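Side-chain contacts in protein LIN-41 (Caenorhabditis elegans, PDB 4UMG), which belongs to the TRIM-NHL family and controls the onset of developmental plasticity in the nematode, its filamin domain being the part described here: residues L99-S104 and M127-G132; S10-D15 and C123-D128; A75-P80 and V85-T90; I28-R33 and L111-K116. All coordinates share one frame; numbering follows the deposited sequence.

Contact 1. Residues L99-S104 and M127-G132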
loop_
_atom_site.group_PDB
_atom_site.type_symbol
_atom_site.label_atom_id
_atom_site.label_comp_id
_atom_site.label_asym_id
_atom_site.label_seq_id
_atom_site.Cartn_x
_atom_site.Cartn_y
_atom_site.Cartn_z
ATOM N N LEU A 99 -4.443 -0.087 3.946
ATOM C CA LEU A 99 -4.636 -0.890 2.756
ATOM C C LEU A 99 -4.761 -2.333 3.200
ATOM O O LEU A 99 -3.897 -2.816 3.927
ATOM C CB LEU A 99 -3.428 -0.764 1.838
ATOM C CG LEU A 99 -3.116 0.644 1.315
ATOM C CD1 LEU A 99 -1.976 0.582 0.323
ATOM C CD2 LEU A 99 -4.312 1.268 0.611
ATOM N N SER A 100 -5.872 -2.978 2.871
ATOM C CA SER A 100 -6.103 -4.349 3.300
ATOM C C SER A 100 -6.233 -5.282 2.126
ATOM O O SER A 100 -6.855 -4.933 1.124
ATOM C CB SER A 100 -7.361 -4.440 4.174
ATOM O OG SER A 100 -7.092 -3.828 5.420
ATOM N N TYR A 101 -5.597 -6.454 2.216
ATOM C CA TYR A 101 -5.687 -7.447 1.166
ATOM C C TYR A 101 -5.597 -8.861 1.732
ATOM O O TYR A 101 -5.139 -9.057 2.858
ATOM C CB TYR A 101 -4.638 -7.188 0.055
ATOM C CG TYR A 101 -3.234 -7.567 0.464
ATOM C CD1 TYR A 101 -2.456 -6.710 1.245
ATOM C CD2 TYR A 101 -2.655 -8.756 0.023
ATOM C CE1 TYR A 101 -1.147 -7.043 1.597
ATOM C CE2 TYR A 101 -1.381 -9.133 0.433
ATOM C CZ TYR A 101 -0.625 -8.269 1.213
ATOM O OH TYR A 101 0.643 -8.611 1.600
ATOM N N TYR A 102 -6.023 -9.853 0.950
ATOM C CA TYR A 102 -6.032 -11.258 1.399
ATOM C C TYR A 102 -5.199 -12.091 0.432
ATOM O O TYR A 102 -5.648 -12.350 -0.691
ATOM C CB TYR A 102 -7.460 -11.758 1.426
ATOM C CG TYR A 102 -7.621 -13.152 1.979
ATOM C CD1 TYR A 102 -7.793 -13.365 3.344
ATOM C CD2 TYR A 102 -7.694 -14.254 1.131
ATOM C CE1 TYR A 102 -7.989 -14.646 3.853
ATOM C CE2 TYR A 102 -7.951 -15.535 1.628
ATOM C CZ TYR A 102 -8.109 -15.720 2.992
ATOM O OH TYR A 102 -8.320 -16.974 3.513
ATOM N N PRO A 103 -3.950 -12.446 0.820
ATOM C CA PRO A 103 -3.100 -13.235 -0.080
ATOM C C PRO A 103 -3.470 -14.711 0.004
ATOM O O PRO A 103 -3.189 -15.342 1.022
ATOM C CB PRO A 103 -1.688 -12.951 0.421
ATOM C CG PRO A 103 -1.859 -12.579 1.869
ATOM C CD PRO A 103 -3.278 -12.169 2.107
ATOM N N SER A 104 -4.107 -15.252 -1.053
ATOM C CA SER A 104 -4.589 -16.651 -1.020
ATOM C C SER A 104 -3.491 -17.685 -1.252
ATOM O O SER A 104 -3.634 -18.844 -0.860
ATOM C CB SER A 104 -5.724 -16.844 -2.023
ATOM O OG SER A 104 -5.247 -16.931 -3.357
ATOM N N MET A 127 6.423 -8.070 -1.802
ATOM C CA MET A 127 5.971 -8.575 -0.505
ATOM C C MET A 127 6.057 -10.080 -0.590
ATOM O O MET A 127 5.566 -10.666 -1.549
ATOM C CB MET A 127 4.557 -8.128 -0.130
ATOM C CG MET A 127 4.341 -6.624 -0.270
ATOM S SD MET A 127 2.654 -6.100 0.098
ATOM C CE MET A 127 1.713 -6.944 -1.181
ATOM N N ASP A 128 6.739 -10.700 0.389
ATOM C CA ASP A 128 6.926 -12.144 0.413
ATOM C C ASP A 128 5.902 -12.756 1.330
ATOM O O ASP A 128 5.929 -12.510 2.535
ATOM C CB ASP A 128 8.350 -12.495 0.851
ATOM C CG ASP A 128 9.358 -12.092 -0.202
ATOM O OD1 ASP A 128 9.186 -12.501 -1.365
ATOM O OD2 ASP A 128 10.262 -11.292 0.115
ATOM N N ILE A 129 4.985 -13.539 0.753
ATOM C CA ILE A 129 3.929 -14.227 1.526
ATOM C C ILE A 129 4.353 -15.675 1.747
ATOM O O ILE A 129 4.617 -16.416 0.791
ATOM C CB ILE A 129 2.565 -14.123 0.797
ATOM C CG1 ILE A 129 2.107 -12.638 0.682
ATOM C CG2 ILE A 129 1.471 -15.061 1.373
ATOM C CD1 ILE A 129 1.591 -11.998 1.789
ATOM N N ARG A 130 4.365 -16.081 3.016
ATOM C CA ARG A 130 4.771 -17.423 3.415
ATOM C C ARG A 130 3.573 -18.195 4.001
ATOM O O ARG A 130 2.618 -17.578 4.473
ATOM C CB ARG A 130 5.943 -17.327 4.428
ATOM C CG ARG A 130 5.519 -17.107 5.888
ATOM C CD ARG A 130 6.670 -16.854 6.840
ATOM N NE ARG A 130 6.956 -15.424 6.962
ATOM C CZ ARG A 130 6.488 -14.640 7.929
ATOM N NH1 ARG A 130 5.724 -15.143 8.889
ATOM N NH2 ARG A 130 6.794 -13.350 7.950
ATOM N N ARG A 131 3.641 -19.539 4.006
ATOM C CA ARG A 131 2.561 -20.354 4.581
ATOM C C ARG A 131 2.541 -20.263 6.122
ATOM O O ARG A 131 1.486 -20.464 6.725
ATOM C CB ARG A 131 2.619 -21.806 4.043
ATOM C CG ARG A 131 2.908 -22.912 5.059
ATOM C CD ARG A 131 3.114 -24.264 4.399
ATOM N NE ARG A 131 4.454 -24.393 3.825
ATOM C CZ ARG A 131 4.733 -24.303 2.528
ATOM N NH1 ARG A 131 3.763 -24.096 1.646
ATOM N NH2 ARG A 131 5.981 -24.429 2.103
ATOM N N GLY A 132 3.704 -19.933 6.706
ATOM C CA GLY A 132 3.991 -19.796 8.135
ATOM C C GLY A 132 2.820 -19.697 9.090
ATOM O O GLY A 132 2.436 -18.600 9.495
#
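Tyr-101 and Pro-103 meet Met-127 and Ile-129 in a buried, apolar side-chain contact across one end of the beta sandwich, where strand 96-101 of one sheet faces the end of strand 118-130 of the other. No hydrogen bond joins the two segments. The phenol end of Tyr-101 does most of the reaching: its ring is set between the backbone N and the carbonyl carbon (chi1 75°) and extends toward the opposite strand. Met-127 comes from the other direction, bent at its last torsion (chi3 -63°), and lays its methyl obliquely against the ring, CE 3.6 Å from Tyr-101 CZ and 3.4 Å from Tyr-101 OH. The sulfur follows, oblique to the ring, SD 5.0 Å from the Tyr-101 ring centroid and 52° off its normal. Ile-129 takes a different side, placing CD1 at the ring edge, near its plane, 3.5 Å from Tyr-101 OH. The same methyl presses on Pro-103, whose CG is also 3.5 Å from Ile-129 CD1, tight for two carbons; there the proline ring and the isoleucine cross at about a right angle. Ala-20 of strand 19-21 touches both Tyr-101 and Ile-129, and Tyr-109 borders Pro-103, Met-127 and Ile-129. The pairing of Met-127 with Tyr-101 is a Met-aromatic contact, set in the hydrophobic interior of an immunoglobulin-like filamin repeat.

Contact 2. Residues S10-D15 and C123-D128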
loop_
_atom_site.group_PDB
_atom_site.type_symbol
_atom_site.label_atom_id
_atom_site.label_comp_id
_atom_site.label_asym_id
_atom_site.label_seq_id
_atom_site.Cartn_x
_atom_site.Cartn_y
_atom_site.Cartn_z
ATOM N N SER A 10 4.855 10.949 0.327
ATOM C CA SER A 10 3.994 9.899 0.898
ATOM C C SER A 10 4.766 8.583 0.973
ATOM O O SER A 10 5.597 8.302 0.106
ATOM C CB SER A 10 2.703 9.756 0.098
ATOM O OG SER A 10 2.030 11.005 0.168
ATOM N N SER A 11 4.536 7.786 2.022
ATOM C CA SER A 11 5.295 6.551 2.182
ATOM C C SER A 11 4.552 5.500 2.966
ATOM O O SER A 11 3.652 5.825 3.738
ATOM C CB SER A 11 6.598 6.845 2.930
ATOM O OG SER A 11 6.314 7.440 4.185
ATOM N N ILE A 12 5.023 4.259 2.872
ATOM C CA ILE A 12 4.479 3.158 3.677
ATOM C C ILE A 12 5.097 3.294 5.075
ATOM O O ILE A 12 6.290 3.604 5.197
ATOM C CB ILE A 12 4.801 1.784 3.032
ATOM C CG1 ILE A 12 4.189 1.649 1.614
ATOM C CG2 ILE A 12 4.397 0.620 3.962
ATOM C CD1 ILE A 12 4.854 0.568 0.705
ATOM N N VAL A 13 4.285 3.071 6.113
ATOM C CA VAL A 13 4.705 3.140 7.519
ATOM C C VAL A 13 5.371 1.804 7.901
ATOM O O VAL A 13 4.703 0.769 7.947
ATOM C CB VAL A 13 3.511 3.490 8.447
ATOM C CG1 VAL A 13 3.929 3.520 9.925
ATOM C CG2 VAL A 13 2.875 4.815 8.049
ATOM N N GLY A 14 6.678 1.844 8.140
ATOM C CA GLY A 14 7.466 0.681 8.545
ATOM C C GLY A 14 7.786 -0.287 7.422
ATOM O O GLY A 14 7.464 -0.033 6.252
ATOM N N ASP A 15 8.458 -1.394 7.770
ATOM C CA ASP A 15 8.821 -2.428 6.797
ATOM C C ASP A 15 8.085 -3.755 7.042
ATOM O O ASP A 15 8.421 -4.757 6.411
ATOM C CB ASP A 15 10.350 -2.624 6.725
ATOM C CG ASP A 15 11.104 -1.449 6.143
ATOM O OD1 ASP A 15 11.159 -1.339 4.898
ATOM O OD2 ASP A 15 11.680 -0.666 6.929
ATOM N N CYS A 123 7.764 2.676 -3.983
ATOM C CA CYS A 123 6.909 1.820 -4.841
ATOM C C CYS A 123 7.308 1.858 -6.327
ATOM O O CYS A 123 7.830 2.884 -6.777
ATOM C CB CYS A 123 5.435 2.159 -4.658
ATOM S SG CYS A 123 4.762 1.640 -3.069
ATOM N N PRO A 124 7.109 0.765 -7.102
ATOM C CA PRO A 124 6.519 -0.533 -6.694
ATOM C C PRO A 124 7.511 -1.360 -5.903
ATOM O O PRO A 124 8.734 -1.131 -5.991
ATOM C CB PRO A 124 6.219 -1.223 -8.020
ATOM C CG PRO A 124 7.269 -0.651 -8.986
ATOM C CD PRO A 124 7.467 0.774 -8.535
ATOM N N THR A 125 6.993 -2.320 -5.150
ATOM C CA THR A 125 7.838 -3.131 -4.310
ATOM C C THR A 125 7.296 -4.579 -4.180
ATOM O O THR A 125 6.184 -4.871 -4.617
ATOM C CB THR A 125 7.976 -2.424 -2.948
ATOM O OG1 THR A 125 8.899 -3.159 -2.155
ATOM C CG2 THR A 125 6.619 -2.254 -2.230
ATOM N N THR A 126 8.106 -5.454 -3.576
ATOM C CA THR A 126 7.814 -6.862 -3.371
ATOM C C THR A 126 7.332 -7.080 -1.963
ATOM O O THR A 126 7.782 -6.388 -1.045
ATOM C CB THR A 126 9.099 -7.682 -3.688
ATOM O OG1 THR A 126 9.357 -7.626 -5.106
ATOM C CG2 THR A 126 9.048 -9.148 -3.228
ATOM N N MET A 127 6.423 -8.070 -1.802
ATOM C CA MET A 127 5.971 -8.575 -0.505
ATOM C C MET A 127 6.057 -10.080 -0.590
ATOM O O MET A 127 5.566 -10.666 -1.549
ATOM C CB MET A 127 4.557 -8.128 -0.130
ATOM C CG MET A 127 4.341 -6.624 -0.270
ATOM S SD MET A 127 2.654 -6.100 0.098
ATOM C CE MET A 127 1.713 -6.944 -1.181
ATOM N N ASP A 128 6.739 -10.700 0.389
ATOM C CA ASP A 128 6.926 -12.144 0.413
ATOM C C ASP A 128 5.902 -12.756 1.330
ATOM O O ASP A 128 5.929 -12.510 2.535
ATOM C CB ASP A 128 8.350 -12.495 0.851
ATOM C CG ASP A 128 9.358 -12.092 -0.202
ATOM O OD1 ASP A 128 9.186 -12.501 -1.365
ATOM O OD2 ASP A 128 10.262 -11.292 0.115
#
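Two residues before Ile-12, which carries this contact to Cys-123, the hydroxyl of Ser-10 is gripped twice, by hydrogen bonds to the carbonyl oxygen of Cys-6 and to the backbone N of Arg-33. The O of Ser-10 is bonded as well, to Ser-121, which ties the chain around Ser-10 to strand 118-130. Across the contact itself the touch is apolar and light. Ile-12 sends its longer branch over: CG1 lies beside the backbone N, anti to the carbonyl carbon (chi1 -61°), and the chain runs on nearly extended (chi2 159°) until CD1 rests 3.9 Å from Cys-123 SG. The thiol is swung to its own backbone N side in the same way (chi1 -71°). From there the chain passes through a cis peptide bond to Pro-124 and returns to strand geometry at Thr-125, whose CG2 approaches the same Ile-12 CD1 at a looser 4.4 Å. One methyl therefore bridges both residues, while Phe-17 packs against Ile-12 and Thr-125 together. Strand 11-12 borders strand 26-31 through the backbone of Ser-11 and Gln-31, and segment 123-128 borders strand 107-115 through Thr-125 and Leu-111; Ile-12 points inward between these two pairs, reaching Ile-28 and Ile-113 at an edge of the sandwich.

Contact 3. Residues A75-P80 and V85-T90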
loop_
_atom_site.group_PDB
_atom_site.type_symbol
_atom_site.label_atom_id
_atom_site.label_comp_id
_atom_site.label_asym_id
_atom_site.label_seq_id
_atom_site.Cartn_x
_atom_site.Cartn_y
_atom_site.Cartn_z
ATOM N N ALA A 75 -4.168 1.952 -5.202
ATOM C CA ALA A 75 -3.253 0.939 -4.687
ATOM C C ALA A 75 -3.612 -0.390 -5.330
ATOM O O ALA A 75 -4.798 -0.727 -5.423
ATOM C CB ALA A 75 -3.370 0.837 -3.174
ATOM N N PHE A 76 -2.614 -1.105 -5.835
ATOM C CA PHE A 76 -2.900 -2.433 -6.339
ATOM C C PHE A 76 -1.888 -3.440 -5.850
ATOM O O PHE A 76 -0.747 -3.102 -5.550
ATOM C CB PHE A 76 -3.105 -2.523 -7.835
ATOM C CG PHE A 76 -1.922 -2.049 -8.584
ATOM C CD1 PHE A 76 -0.857 -2.909 -8.847
ATOM C CD2 PHE A 76 -1.903 -0.776 -9.133
ATOM C CE1 PHE A 76 0.240 -2.467 -9.578
ATOM C CE2 PHE A 76 -0.837 -0.358 -9.912
ATOM C CZ PHE A 76 0.229 -1.199 -10.119
ATOM N N VAL A 77 -2.314 -4.692 -5.803
ATOM C CA VAL A 77 -1.526 -5.820 -5.368
ATOM C C VAL A 77 -1.735 -6.895 -6.410
ATOM O O VAL A 77 -2.879 -7.123 -6.844
ATOM C CB VAL A 77 -1.934 -6.307 -3.969
ATOM C CG1 VAL A 77 -1.326 -7.676 -3.636
ATOM C CG2 VAL A 77 -1.560 -5.284 -2.902
ATOM N N ILE A 78 -0.621 -7.446 -6.900
ATOM C CA ILE A 78 -0.614 -8.518 -7.893
ATOM C C ILE A 78 -0.050 -9.729 -7.224
ATOM O O ILE A 78 1.004 -9.650 -6.584
ATOM C CB ILE A 78 0.232 -8.156 -9.119
ATOM C CG1 ILE A 78 -0.108 -6.734 -9.600
ATOM C CG2 ILE A 78 0.044 -9.200 -10.206
ATOM C CD1 ILE A 78 -1.733 -6.465 -9.871
ATOM N N SER A 79 -0.717 -10.881 -7.400
ATOM C CA SER A 79 -0.257 -12.091 -6.779
ATOM C C SER A 79 0.905 -12.703 -7.615
ATOM O O SER A 79 1.198 -12.183 -8.702
ATOM C CB SER A 79 -1.449 -13.050 -6.625
ATOM O OG SER A 79 -1.704 -13.637 -7.885
ATOM N N PRO A 80 1.581 -13.783 -7.119
ATOM C CA PRO A 80 2.705 -14.379 -7.857
ATOM C C PRO A 80 2.371 -14.980 -9.229
ATOM O O PRO A 80 3.288 -15.207 -10.025
ATOM C CB PRO A 80 3.222 -15.469 -6.897
ATOM C CG PRO A 80 2.670 -15.120 -5.579
ATOM C CD PRO A 80 1.362 -14.481 -5.836
ATOM N N VAL A 85 -5.378 -8.625 -6.924
ATOM C CA VAL A 85 -5.909 -8.977 -5.605
ATOM C C VAL A 85 -6.672 -7.752 -5.199
ATOM O O VAL A 85 -6.172 -6.637 -5.348
ATOM C CB VAL A 85 -4.701 -9.316 -4.661
ATOM C CG1 VAL A 85 -5.124 -9.555 -3.228
ATOM C CG2 VAL A 85 -3.915 -10.525 -5.203
ATOM N N GLU A 86 -7.881 -7.934 -4.641
ATOM C CA GLU A 86 -8.680 -6.774 -4.254
ATOM C C GLU A 86 -8.049 -6.053 -3.053
ATOM O O GLU A 86 -7.781 -6.679 -2.028
ATOM C CB GLU A 86 -10.119 -7.214 -3.929
ATOM C CG GLU A 86 -11.072 -6.074 -3.578
ATOM C CD GLU A 86 -11.520 -5.140 -4.692
ATOM O OE1 GLU A 86 -11.456 -5.526 -5.882
ATOM O OE2 GLU A 86 -11.998 -4.034 -4.358
ATOM N N VAL A 87 -7.797 -4.755 -3.202
ATOM C CA VAL A 87 -7.229 -3.952 -2.092
ATOM C C VAL A 87 -8.310 -3.025 -1.552
ATOM O O VAL A 87 -8.883 -2.258 -2.308
ATOM C CB VAL A 87 -5.978 -3.142 -2.551
ATOM C CG1 VAL A 87 -5.409 -2.300 -1.406
ATOM C CG2 VAL A 87 -4.908 -4.081 -3.108
ATOM N N THR A 88 -8.572 -3.067 -0.241
ATOM C CA THR A 88 -9.559 -2.171 0.342
ATOM C C THR A 88 -8.806 -1.018 0.983
ATOM O O THR A 88 -7.842 -1.256 1.717
ATOM C CB THR A 88 -10.383 -2.966 1.365
ATOM O OG1 THR A 88 -11.140 -3.956 0.662
ATOM C CG2 THR A 88 -11.318 -2.068 2.196
ATOM N N MET A 89 -9.220 0.232 0.699
ATOM C CA MET A 89 -8.576 1.380 1.306
ATOM C C MET A 89 -9.563 2.119 2.197
ATOM O O MET A 89 -10.671 2.469 1.782
ATOM C CB MET A 89 -7.819 2.264 0.318
ATOM C CG MET A 89 -8.618 3.153 -0.580
ATOM S SD MET A 89 -7.429 4.345 -1.273
ATOM C CE MET A 89 -6.407 3.224 -2.267
ATOM N N THR A 90 -9.197 2.184 3.463
ATOM C CA THR A 90 -9.983 2.816 4.522
ATOM C C THR A 90 -9.276 4.094 4.927
ATOM O O THR A 90 -8.139 4.002 5.413
ATOM C CB THR A 90 -10.090 1.836 5.710
ATOM O OG1 THR A 90 -10.540 0.573 5.236
ATOM C CG2 THR A 90 -11.016 2.346 6.820
HETATM O O HOH W 1 -5.168 -4.658 -6.774
#
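The flat peptide between Phe-76 and Val-77 has a methyl of Val-87 lying over it, CG2 being 3.8 Å from Val-77 N, while the N-H of that peptide is taken by a water. The phenyl ring of Phe-76 leads away from segment 85-90 and packs on Asn-112. At the next peptide the carbonyl of Val-77 receives the N-H of Val-85, Val-85 N to Val-77 O being 2.9 Å; the bond is moderately bent (150° at the hydrogen), and its donor is tilted 27° from the carbonyl plane. The return link is indirect: the water accepts from Val-77 N at 3.0 Å and donates to Val-85 O at 2.6 Å, so the two backbones are joined once directly and once through solvent. Strands 73-78 and 84-91 form an antiparallel beta hairpin, with each arm also bonded to another partner, Phe-76 to Asn-112 on strand 107-115 and Thr-88 to Ser-100 on strand 96-101, so that the hairpin joins the two sheets of the filamin repeat. Beyond the water the arms are held by side chains. Val-77 and Val-87 cross at about a right angle with their CG2 methyls 3.6 Å apart, and Val-77 CG1 lies 3.9 Å from Val-85 CB. Near the turn, Val-85 CG2 covers Ser-79 CB at 3.8 Å. At the other end Met-89 has CG between its backbone N and carbonyl carbon (chi1 75°), bends again beside its sulfur, and brings CE to 4.0 Å from Ala-75 CB, with Leu-99 touching both residues.

Contact 4. Residues I28-R33 and L111-K116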
loop_
_atom_site.group_PDB
_atom_site.type_symbol
_atom_site.label_atom_id
_atom_site.label_comp_id
_atom_site.label_asym_id
_atom_site.label_seq_id
_atom_site.Cartn_x
_atom_site.Cartn_y
_atom_site.Cartn_z
ATOM N N ILE A 28 -1.580 -2.793 5.481
ATOM C CA ILE A 28 -0.387 -1.970 5.274
ATOM C C ILE A 28 -0.844 -0.539 5.510
ATOM O O ILE A 28 -1.901 -0.152 5.007
ATOM C CB ILE A 28 0.211 -2.151 3.854
ATOM C CG1 ILE A 28 0.554 -3.636 3.559
ATOM C CG2 ILE A 28 1.445 -1.235 3.645
ATOM C CD1 ILE A 28 0.769 -3.873 2.021
ATOM N N TYR A 29 -0.061 0.251 6.264
ATOM C CA TYR A 29 -0.430 1.637 6.537
ATOM C C TYR A 29 0.427 2.565 5.715
ATOM O O TYR A 29 1.627 2.336 5.609
ATOM C CB TYR A 29 -0.286 1.959 8.027
ATOM C CG TYR A 29 -1.303 1.231 8.868
ATOM C CD1 TYR A 29 -2.616 1.683 8.949
ATOM C CD2 TYR A 29 -0.974 0.054 9.532
ATOM C CE1 TYR A 29 -3.554 1.033 9.745
ATOM C CE2 TYR A 29 -1.916 -0.628 10.300
ATOM C CZ TYR A 29 -3.208 -0.139 10.395
ATOM O OH TYR A 29 -4.145 -0.786 11.166
ATOM N N VAL A 30 -0.207 3.560 5.067
ATOM C CA VAL A 30 0.445 4.553 4.200
ATOM C C VAL A 30 0.233 5.965 4.766
ATOM O O VAL A 30 -0.880 6.331 5.142
ATOM C CB VAL A 30 -0.042 4.421 2.732
ATOM C CG1 VAL A 30 0.605 5.464 1.822
ATOM C CG2 VAL A 30 0.217 3.015 2.194
ATOM N N GLN A 31 1.320 6.726 4.894
ATOM C CA GLN A 31 1.249 8.068 5.435
ATOM C C GLN A 31 1.244 9.019 4.256
ATOM O O GLN A 31 2.213 9.039 3.502
ATOM C CB GLN A 31 2.491 8.302 6.309
ATOM C CG GLN A 31 2.501 9.606 7.073
ATOM C CD GLN A 31 1.426 9.685 8.112
ATOM O OE1 GLN A 31 0.318 10.168 7.845
ATOM N NE2 GLN A 31 1.766 9.322 9.343
ATOM N N LEU A 32 0.142 9.756 4.067
ATOM C CA LEU A 32 0.034 10.725 2.980
ATOM C C LEU A 32 0.462 12.088 3.497
ATOM O O LEU A 32 0.040 12.528 4.578
ATOM C CB LEU A 32 -1.395 10.809 2.441
ATOM C CG LEU A 32 -2.017 9.504 1.877
ATOM C CD1 LEU A 32 -3.457 9.713 1.524
ATOM C CD2 LEU A 32 -1.276 9.001 0.622
ATOM N N ARG A 33 1.329 12.730 2.752
ATOM C CA ARG A 33 1.830 14.063 3.078
ATOM C C ARG A 33 1.695 14.937 1.859
ATOM O O ARG A 33 1.816 14.411 0.736
ATOM C CB ARG A 33 3.330 14.024 3.479
ATOM C CG ARG A 33 3.567 13.257 4.814
ATOM C CD ARG A 33 5.034 13.307 5.226
ATOM N NE ARG A 33 5.317 12.469 6.398
ATOM C CZ ARG A 33 5.397 12.929 7.645
ATOM N NH1 ARG A 33 5.206 14.216 7.899
ATOM N NH2 ARG A 33 5.641 12.099 8.652
ATOM N N LEU A 111 3.395 -4.833 -5.039
ATOM C CA LEU A 111 2.573 -3.760 -4.504
ATOM C C LEU A 111 2.951 -2.482 -5.191
ATOM O O LEU A 111 4.148 -2.196 -5.343
ATOM C CB LEU A 111 2.881 -3.594 -3.008
ATOM C CG LEU A 111 2.277 -2.369 -2.292
ATOM C CD1 LEU A 111 0.737 -2.427 -2.238
ATOM C CD2 LEU A 111 2.858 -2.214 -0.901
ATOM N N ASN A 112 1.957 -1.710 -5.592
ATOM C CA ASN A 112 2.220 -0.351 -6.104
ATOM C C ASN A 112 1.162 0.598 -5.543
ATOM O O ASN A 112 -0.000 0.234 -5.485
ATOM C CB ASN A 112 2.335 -0.281 -7.651
ATOM C CG ASN A 112 3.157 0.918 -8.130
ATOM O OD1 ASN A 112 3.574 1.743 -7.328
ATOM N ND2 ASN A 112 3.444 1.037 -9.443
ATOM N N ILE A 113 1.567 1.803 -5.075
ATOM C CA ILE A 113 0.615 2.779 -4.557
ATOM C C ILE A 113 0.938 4.076 -5.285
ATOM O O ILE A 113 2.092 4.492 -5.291
ATOM C CB ILE A 113 0.733 2.948 -3.030
ATOM C CG1 ILE A 113 0.604 1.584 -2.298
ATOM C CG2 ILE A 113 -0.312 3.969 -2.509
ATOM C CD1 ILE A 113 1.391 1.561 -0.931
ATOM N N LEU A 114 -0.073 4.645 -5.973
ATOM C CA LEU A 114 0.040 5.829 -6.802
ATOM C C LEU A 114 -0.734 6.977 -6.214
ATOM O O LEU A 114 -1.904 6.826 -5.873
ATOM C CB LEU A 114 -0.508 5.572 -8.221
ATOM C CG LEU A 114 -0.088 4.324 -9.006
ATOM C CD1 LEU A 114 -0.679 4.383 -10.415
ATOM C CD2 LEU A 114 1.400 4.184 -9.127
ATOM N N VAL A 115 -0.077 8.130 -6.094
ATOM C CA VAL A 115 -0.730 9.341 -5.618
ATOM C C VAL A 115 -0.717 10.270 -6.828
ATOM O O VAL A 115 0.357 10.553 -7.371
ATOM C CB VAL A 115 -0.021 9.964 -4.372
ATOM C CG1 VAL A 115 -0.352 11.443 -4.229
ATOM C CG2 VAL A 115 -0.413 9.209 -3.107
ATOM N N LYS A 116 -1.919 10.630 -7.321
ATOM C CA LYS A 116 -2.115 11.493 -8.509
ATOM C C LYS A 116 -1.414 10.890 -9.737
ATOM O O LYS A 116 -0.832 11.605 -10.564
ATOM C CB LYS A 116 -1.676 12.934 -8.259
ATOM C CG LYS A 116 -2.469 13.640 -7.167
ATOM C CD LYS A 116 -1.839 15.001 -6.903
ATOM C CE LYS A 116 -2.553 15.734 -5.798
ATOM N NZ LYS A 116 -1.781 16.925 -5.356
#
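Val-30 and Ile-113 interlock at the middle of this buried face-to-face packing, their branches slipping alongside each other in opposite directions so that the CG2 methyl of Val-30 lies 3.6 Å from Ile-113 CD1. That valine methyl sits beside its backbone N, with CG1 anti to N (chi1 179°), while Ile-113 turns its long branch across to meet it. On one side Ile-28 and Leu-111 do not overlap but butt methyl against methyl, tip to tip, CD1 of Ile-28 and CD2 of Leu-111 being 4.0 Å apart. Strands 26-31 and 107-115 belong to opposing sheets of the immunoglobulin-like sandwich and run in nearly the same direction, 17° apart over these segments. The end-on meeting falls where the backbones are farthest apart, 10.4 Å between the CA atoms of Ile-28 and Leu-111. They are nearest at the other end, 8.7 Å between the CA atoms of Leu-32 and Val-115, and there the meeting is a slanted crossing, the CD2 branch of Leu-32 resting 3.8 Å from Val-115 CG2. Other side chains close round the row: Met-127 and Tyr-101 against Ile-28, Val-77 against Leu-111, Val-73 against Leu-32, and Ile-120 with Pro-5 against Val-115.

From the N terminus, segment 10-15 opens contact 2, the widest loop, which closes only at 123-128 and encloses contacts 3 and 4. Contact 4 starts next, at 28-33, and closes at 111-116; inside its span contact 3 forms the short hairpin 75-80 with 85-90. Contact 1 opens at 99-104, after contact 3 has closed, and ends at 127-132, so it crosses contact 4 and shares Met-127 and Asp-128 with contact 2. Contacts 1 and 4 pack the two sheets face to face, contact 2 touches across them at an edge, and contact 3 joins them at one margin. Backbone pairing links Leu-99 to Ile-28 and Val-13 to Tyr-29.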